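Local coordinates for protein hypothetical sugar kinase (Cytophaga hutchinsonii, PDB 3R8E) that probably phosphorylates a sugar with ATP, as a putative sugar kinase of the ROK family, at residues 258-263 with 291-296; 180-185 with 249-254. All blocks are in the same frame, centred on the assembly; numbering follows the deposited sequence.

Interaction 1: 258-263 with 291-296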
loop_
_atom_site.group_PDB
_atom_site.type_symbol
_atom_site.label_atom_id
_atom_site.label_comp_id
_atom_site.label_asym_id
_atom_site.label_seq_id
_atom_site.Cartn_x
_atom_site.Cartn_y
_atom_site.Cartn_z
ATOM N N VAL A 258 -2.278 -1.455 4.006
ATOM C CA VAL A 258 -2.195 -1.931 2.630
ATOM C C VAL A 258 -1.246 -3.144 2.474
ATOM O O VAL A 258 -1.622 -4.130 1.824
ATOM C CB VAL A 258 -1.755 -0.771 1.685
ATOM C CG1 VAL A 258 -1.422 -1.289 0.289
ATOM C CG2 VAL A 258 -2.816 0.324 1.606
HETATM N N MSE A 259 -0.029 -3.062 3.054
HETATM C CA MSE A 259 1.051 -4.038 2.878
HETATM C C MSE A 259 1.091 -5.177 3.893
HETATM O O MSE A 259 1.703 -6.208 3.609
HETATM C CB MSE A 259 2.411 -3.318 2.933
HETATM C CG MSE A 259 2.554 -2.216 1.898
HETATM SE SE MSE A 259 2.632 -2.936 0.102
HETATM C CE MSE A 259 4.457 -3.406 0.093
ATOM N N ASP A 260 0.523 -4.970 5.096
ATOM C CA ASP A 260 0.590 -5.906 6.218
ATOM C C ASP A 260 2.064 -6.245 6.526
ATOM O O ASP A 260 2.528 -7.369 6.329
ATOM C CB ASP A 260 -0.265 -7.182 6.073
ATOM C CG ASP A 260 -0.330 -7.952 7.386
ATOM O OD1 ASP A 260 0.188 -7.436 8.413
ATOM O OD2 ASP A 260 -0.832 -9.085 7.380
ATOM N N LEU A 261 2.795 -5.231 6.970
ATOM C CA LEU A 261 4.166 -5.344 7.456
ATOM C C LEU A 261 4.192 -4.582 8.767
ATOM O O LEU A 261 3.350 -3.704 8.960
ATOM C CB LEU A 261 5.226 -4.830 6.437
ATOM C CG LEU A 261 5.154 -3.357 5.977
ATOM C CD1 LEU A 261 5.811 -2.420 6.983
ATOM C CD2 LEU A 261 5.876 -3.173 4.661
ATOM N N ASN A 262 5.110 -4.904 9.674
ATOM C CA ASN A 262 5.157 -4.161 10.934
ATOM C C ASN A 262 6.599 -3.975 11.444
ATOM O O ASN A 262 6.797 -3.676 12.621
ATOM C CB ASN A 262 4.257 -4.796 12.001
ATOM C CG ASN A 262 4.674 -6.171 12.427
ATOM O OD1 ASN A 262 5.578 -6.779 11.850
ATOM N ND2 ASN A 262 4.002 -6.704 13.436
ATOM N N ASN A 263 7.592 -4.123 10.552
ATOM C CA ASN A 263 8.990 -3.823 10.846
ATOM C C ASN A 263 9.311 -2.558 10.109
ATOM O O ASN A 263 9.091 -2.493 8.899
ATOM C CB ASN A 263 9.927 -4.951 10.450
ATOM C CG ASN A 263 9.791 -6.181 11.294
ATOM O OD1 ASN A 263 9.630 -6.117 12.519
ATOM N ND2 ASN A 263 9.914 -7.327 10.651
ATOM N N THR A 291 -4.218 -4.920 17.612
ATOM C CA THR A 291 -3.073 -5.658 18.174
ATOM C C THR A 291 -2.462 -6.668 17.171
ATOM O O THR A 291 -1.270 -6.981 17.295
ATOM C CB THR A 291 -3.434 -6.333 19.501
ATOM O OG1 THR A 291 -4.540 -7.207 19.315
ATOM C CG2 THR A 291 -3.734 -5.323 20.603
ATOM N N TYR A 292 -3.248 -7.140 16.174
ATOM C CA TYR A 292 -2.740 -8.025 15.116
ATOM C C TYR A 292 -1.430 -7.463 14.518
ATOM O O TYR A 292 -0.486 -8.217 14.294
ATOM C CB TYR A 292 -3.791 -8.227 13.996
ATOM C CG TYR A 292 -3.211 -8.871 12.754
ATOM C CD1 TYR A 292 -2.861 -10.220 12.743
ATOM C CD2 TYR A 292 -2.940 -8.117 11.611
ATOM C CE1 TYR A 292 -2.281 -10.808 11.621
ATOM C CE2 TYR A 292 -2.346 -8.692 10.487
ATOM C CZ TYR A 292 -2.023 -10.038 10.497
ATOM O OH TYR A 292 -1.413 -10.611 9.409
ATOM N N TYR A 293 -1.369 -6.139 14.304
ATOM C CA TYR A 293 -0.174 -5.487 13.749
ATOM C C TYR A 293 0.820 -5.013 14.791
ATOM O O TYR A 293 2.017 -5.039 14.522
ATOM C CB TYR A 293 -0.557 -4.249 12.936
ATOM C CG TYR A 293 -1.582 -4.485 11.859
ATOM C CD1 TYR A 293 -1.201 -4.897 10.585
ATOM C CD2 TYR A 293 -2.929 -4.233 12.086
ATOM C CE1 TYR A 293 -2.139 -5.055 9.564
ATOM C CE2 TYR A 293 -3.879 -4.409 11.082
ATOM C CZ TYR A 293 -3.481 -4.816 9.819
ATOM O OH TYR A 293 -4.423 -4.983 8.834
ATOM N N THR A 294 0.331 -4.479 15.926
ATOM C CA THR A 294 1.196 -3.805 16.893
ATOM C C THR A 294 1.881 -4.725 17.919
ATOM O O THR A 294 2.921 -4.328 18.446
ATOM C CB THR A 294 0.417 -2.701 17.613
ATOM O OG1 THR A 294 -0.622 -3.276 18.392
ATOM C CG2 THR A 294 -0.173 -1.665 16.646
ATOM N N ASP A 295 1.331 -5.920 18.217
ATOM C CA ASP A 295 1.917 -6.797 19.246
ATOM C C ASP A 295 3.392 -7.145 18.997
ATOM O O ASP A 295 4.181 -7.087 19.946
ATOM C CB ASP A 295 1.105 -8.084 19.432
ATOM C CG ASP A 295 -0.045 -7.961 20.419
ATOM O OD1 ASP A 295 -0.262 -6.842 20.951
ATOM O OD2 ASP A 295 -0.717 -8.980 20.670
ATOM N N ASP A 296 3.773 -7.480 17.748
ATOM C CA ASP A 296 5.170 -7.815 17.463
ATOM C C ASP A 296 5.819 -6.785 16.523
ATOM O O ASP A 296 6.759 -7.115 15.797
ATOM C CB ASP A 296 5.310 -9.252 16.911
ATOM C CG ASP A 296 4.513 -9.616 15.665
ATOM O OD1 ASP A 296 3.767 -8.750 15.155
ATOM O OD2 ASP A 296 4.622 -10.777 15.213
HETATM O O HOH W 1 8.909 -7.848 14.355
#

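Interaction 2: 180-185 with 249-254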
loop_
_atom_site.group_PDB
_atom_site.type_symbol
_atom_site.label_atom_id
_atom_site.label_comp_id
_atom_site.label_asym_id
_atom_site.label_seq_id
_atom_site.Cartn_x
_atom_site.Cartn_y
_atom_site.Cartn_z
HETATM N N MSE A 180 2.014 10.277 -0.766
HETATM C CA MSE A 180 0.715 9.910 -0.199
HETATM C C MSE A 180 0.051 11.126 0.431
HETATM O O MSE A 180 0.748 12.022 0.922
HETATM C CB MSE A 180 0.869 8.808 0.858
HETATM C CG MSE A 180 1.227 7.468 0.275
HETATM SE SE MSE A 180 1.590 6.237 1.734
HETATM C CE MSE A 180 -0.177 5.643 2.045
ATOM N N LEU A 181 -1.288 11.166 0.419
ATOM C CA LEU A 181 -2.033 12.255 1.039
ATOM C C LEU A 181 -2.152 12.021 2.537
ATOM O O LEU A 181 -2.394 10.888 2.967
ATOM C CB LEU A 181 -3.438 12.400 0.413
ATOM C CG LEU A 181 -3.512 12.592 -1.105
ATOM C CD1 LEU A 181 -4.955 12.537 -1.581
ATOM C CD2 LEU A 181 -2.859 13.914 -1.539
ATOM N N THR A 182 -1.998 13.093 3.329
ATOM C CA THR A 182 -2.095 13.036 4.790
ATOM C C THR A 182 -3.502 13.453 5.249
ATOM O O THR A 182 -4.331 13.825 4.415
ATOM C CB THR A 182 -1.022 13.939 5.437
ATOM O OG1 THR A 182 -1.320 15.305 5.149
ATOM C CG2 THR A 182 0.390 13.599 4.989
ATOM N N THR A 183 -3.753 13.449 6.580
ATOM C CA THR A 183 -5.029 13.885 7.178
ATOM C C THR A 183 -5.179 15.413 7.082
ATOM O O THR A 183 -6.211 15.953 7.488
ATOM C CB THR A 183 -5.150 13.426 8.639
ATOM O OG1 THR A 183 -4.021 13.897 9.369
ATOM C CG2 THR A 183 -5.303 11.917 8.776
ATOM N N ARG A 184 -4.136 16.103 6.578
ATOM C CA ARG A 184 -4.102 17.551 6.363
ATOM C C ARG A 184 -4.401 17.883 4.883
ATOM O O ARG A 184 -4.620 19.049 4.545
ATOM C CB ARG A 184 -2.736 18.126 6.786
ATOM C CG ARG A 184 -2.601 18.428 8.281
ATOM C CD ARG A 184 -2.106 17.247 9.104
ATOM N NE ARG A 184 -1.660 17.658 10.439
ATOM C CZ ARG A 184 -1.448 16.825 11.455
ATOM N NH1 ARG A 184 -1.661 15.522 11.311
ATOM N NH2 ARG A 184 -1.033 17.289 12.626
ATOM N N GLY A 185 -4.410 16.855 4.029
ATOM C CA GLY A 185 -4.675 16.983 2.599
ATOM C C GLY A 185 -3.436 17.132 1.735
ATOM O O GLY A 185 -3.485 16.848 0.534
ATOM N N GLY A 249 3.486 8.624 11.694
ATOM C CA GLY A 249 2.703 7.505 12.215
ATOM C C GLY A 249 1.387 7.307 11.484
ATOM O O GLY A 249 1.034 6.174 11.145
ATOM N N GLU A 250 0.679 8.419 11.178
ATOM C CA GLU A 250 -0.591 8.373 10.451
ATOM C C GLU A 250 -0.409 7.822 9.032
ATOM O O GLU A 250 -1.255 7.047 8.585
ATOM C CB GLU A 250 -1.254 9.744 10.409
ATOM C CG GLU A 250 -1.954 10.100 11.707
ATOM C CD GLU A 250 -2.626 11.457 11.724
ATOM O OE1 GLU A 250 -2.485 12.220 10.740
ATOM O OE2 GLU A 250 -3.301 11.756 12.733
ATOM N N SER A 251 0.706 8.165 8.344
ATOM C CA SER A 251 0.973 7.608 7.010
ATOM C C SER A 251 1.401 6.138 7.113
ATOM O O SER A 251 1.010 5.329 6.265
ATOM C CB SER A 251 2.017 8.430 6.264
ATOM O OG SER A 251 1.388 9.547 5.656
ATOM N N LEU A 252 2.156 5.778 8.171
ATOM C CA LEU A 252 2.562 4.384 8.388
ATOM C C LEU A 252 1.337 3.502 8.662
ATOM O O LEU A 252 1.326 2.360 8.217
ATOM C CB LEU A 252 3.613 4.245 9.507
ATOM C CG LEU A 252 5.054 4.575 9.077
ATOM C CD1 LEU A 252 5.945 4.842 10.284
ATOM C CD2 LEU A 252 5.649 3.470 8.190
ATOM N N VAL A 253 0.279 4.049 9.315
ATOM C CA VAL A 253 -0.983 3.314 9.532
ATOM C C VAL A 253 -1.526 2.860 8.167
ATOM O O VAL A 253 -1.878 1.689 7.993
ATOM C CB VAL A 253 -2.022 4.170 10.311
ATOM C CG1 VAL A 253 -3.446 3.619 10.152
ATOM C CG2 VAL A 253 -1.640 4.274 11.788
ATOM N N ASN A 254 -1.538 3.782 7.187
ATOM C CA ASN A 254 -2.025 3.481 5.840
ATOM C C ASN A 254 -1.142 2.473 5.107
ATOM O O ASN A 254 -1.682 1.590 4.440
ATOM C CB ASN A 254 -2.172 4.758 5.014
ATOM C CG ASN A 254 -3.346 5.596 5.431
ATOM O OD1 ASN A 254 -4.218 5.143 6.171
ATOM N ND2 ASN A 254 -3.395 6.837 4.967
HETATM O O HOH W 2 -1.089 8.933 4.323
HETATM O O HOH W 3 -2.030 11.766 7.924
HETATM O O HOH W 4 -3.175 14.395 13.476
#

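Interaction 1: 258-263 with 291-296
D260 and Y292 meet through a hydrogen bond: D260 OD2 accepts from Y292 OH through its syn lone pair, at 2.6 Å. The carboxylate comes in at the edge of the Y292 ring, the two planes turned 51° apart. Its other oxygen, D260 OD1, lies 3.5 Å from Y293 CE1. D260, the first residue past helix 235-259, has positive phi, and its CG is anti to the backbone N (chi1 -169°), which carries the carboxylate across to both tyrosines. R171 of the second subunit forms a salt bridge with D260 OD1, and the backbone N of N173 of the same subunit donates to OD2. With alanine in place of D260, R171 of the second subunit would probably be left with D296 as its carboxylate partner in this contact, and the Y292 hydroxyl would lose this acceptor.

The loop from D260 to N262 belongs to the RNase H-like core and leads into strand 263-267; segment 291-296 sits in the beta-alpha-beta crossover from there to the parallel neighbouring strand 298-301.

A second set of bonds comes from the amide of N262. ND2 donates to Y293 O at 2.8 Å and, less straight (N-H...acceptor angle 138°), to D296 OD1 at 2.7 Å, which it meets from above the carboxylate plane. Both acceptors lie in the amide plane. D296 OD1 also forms a salt bridge with R171 NH2 of the second subunit. Solvent joins the far end, one water donating to N263 OD1 (2.6 Å) and D296 O (2.7 Å), while N263 ND2 bonds to T146 O.

Interaction 2: 180-185 with 249-254
T182 and S251 are the nearest CA pair, 6.6 Å apart, where an irregular loop meets a continuous helix. The loop folds into a type I beta turn from T182 to G185, closed by G185 N donating to T182 O (3.1 Å). T182 OG1 also accepts from R184 N, which makes an ST turn, and it is bonded to K186 O as well. On the helix, the CB atoms of E250, S251 and N254 point toward this loop.

Polar contact centres on one oxygen, E250 OE1. T183 OG1 donates to it over 2.7 Å, reaching it on the syn side but 26° out of the carboxylate plane. R184 NH1 forms a longer salt bridge to the same OE1, at 3.5 Å; the oxygen lies at the edge of the guanidinium, whose plane is turned 53° from the carboxylate. The E250 chain is extended beyond CG, which carries its carboxylate up to the turn. A water that donates to OE1 accepts from T183 N, and another donates to OE2, so both carboxylate oxygens are engaged.

A further water links the loop to the helix: it donates to L181 O (2.7 Å), accepts from N254 ND2 (3.2 Å) and lies 2.9 Å from S251 OG. Bent at chi3 (87°), the selenomethionine M180 brings its CE within 3.7 Å of N254 CB. This end of the contact lies at the subunit interface: N254 OD1 accepts from L181 N of the second subunit, the same bond is made in the other direction, and M180 also packs on N254 of that subunit.

The loop packs against helix 235-259, with Q191 of the following helix 189-192 against T182 and R184, while L252, pointing away from the loop, packs on L281 and M285 of helix 274-288.

Overall arrangement
From the N terminus, the chain builds the sheet containing strands 21-25 and 79-84, then the antiparallel part of a second sheet (147-152, 156-162, 165-166), and enters loop 180-185. Interaction 2 closes the 63 largely helical, strandless residues that follow by bringing this loop against helix 235-259. At the C-terminal end of the same helix, interaction 1 closes a shorter 27-residue loop containing the rest of strand 263-267, which joins that second sheet, and helix 274-288. The two are in series, neither nested nor crossed, centres 16 Å apart. Helix 235-259 is shared, tied to the loop before helix 189-192 and to the crossover before strand 298-301. Both contacts touch the second subunit.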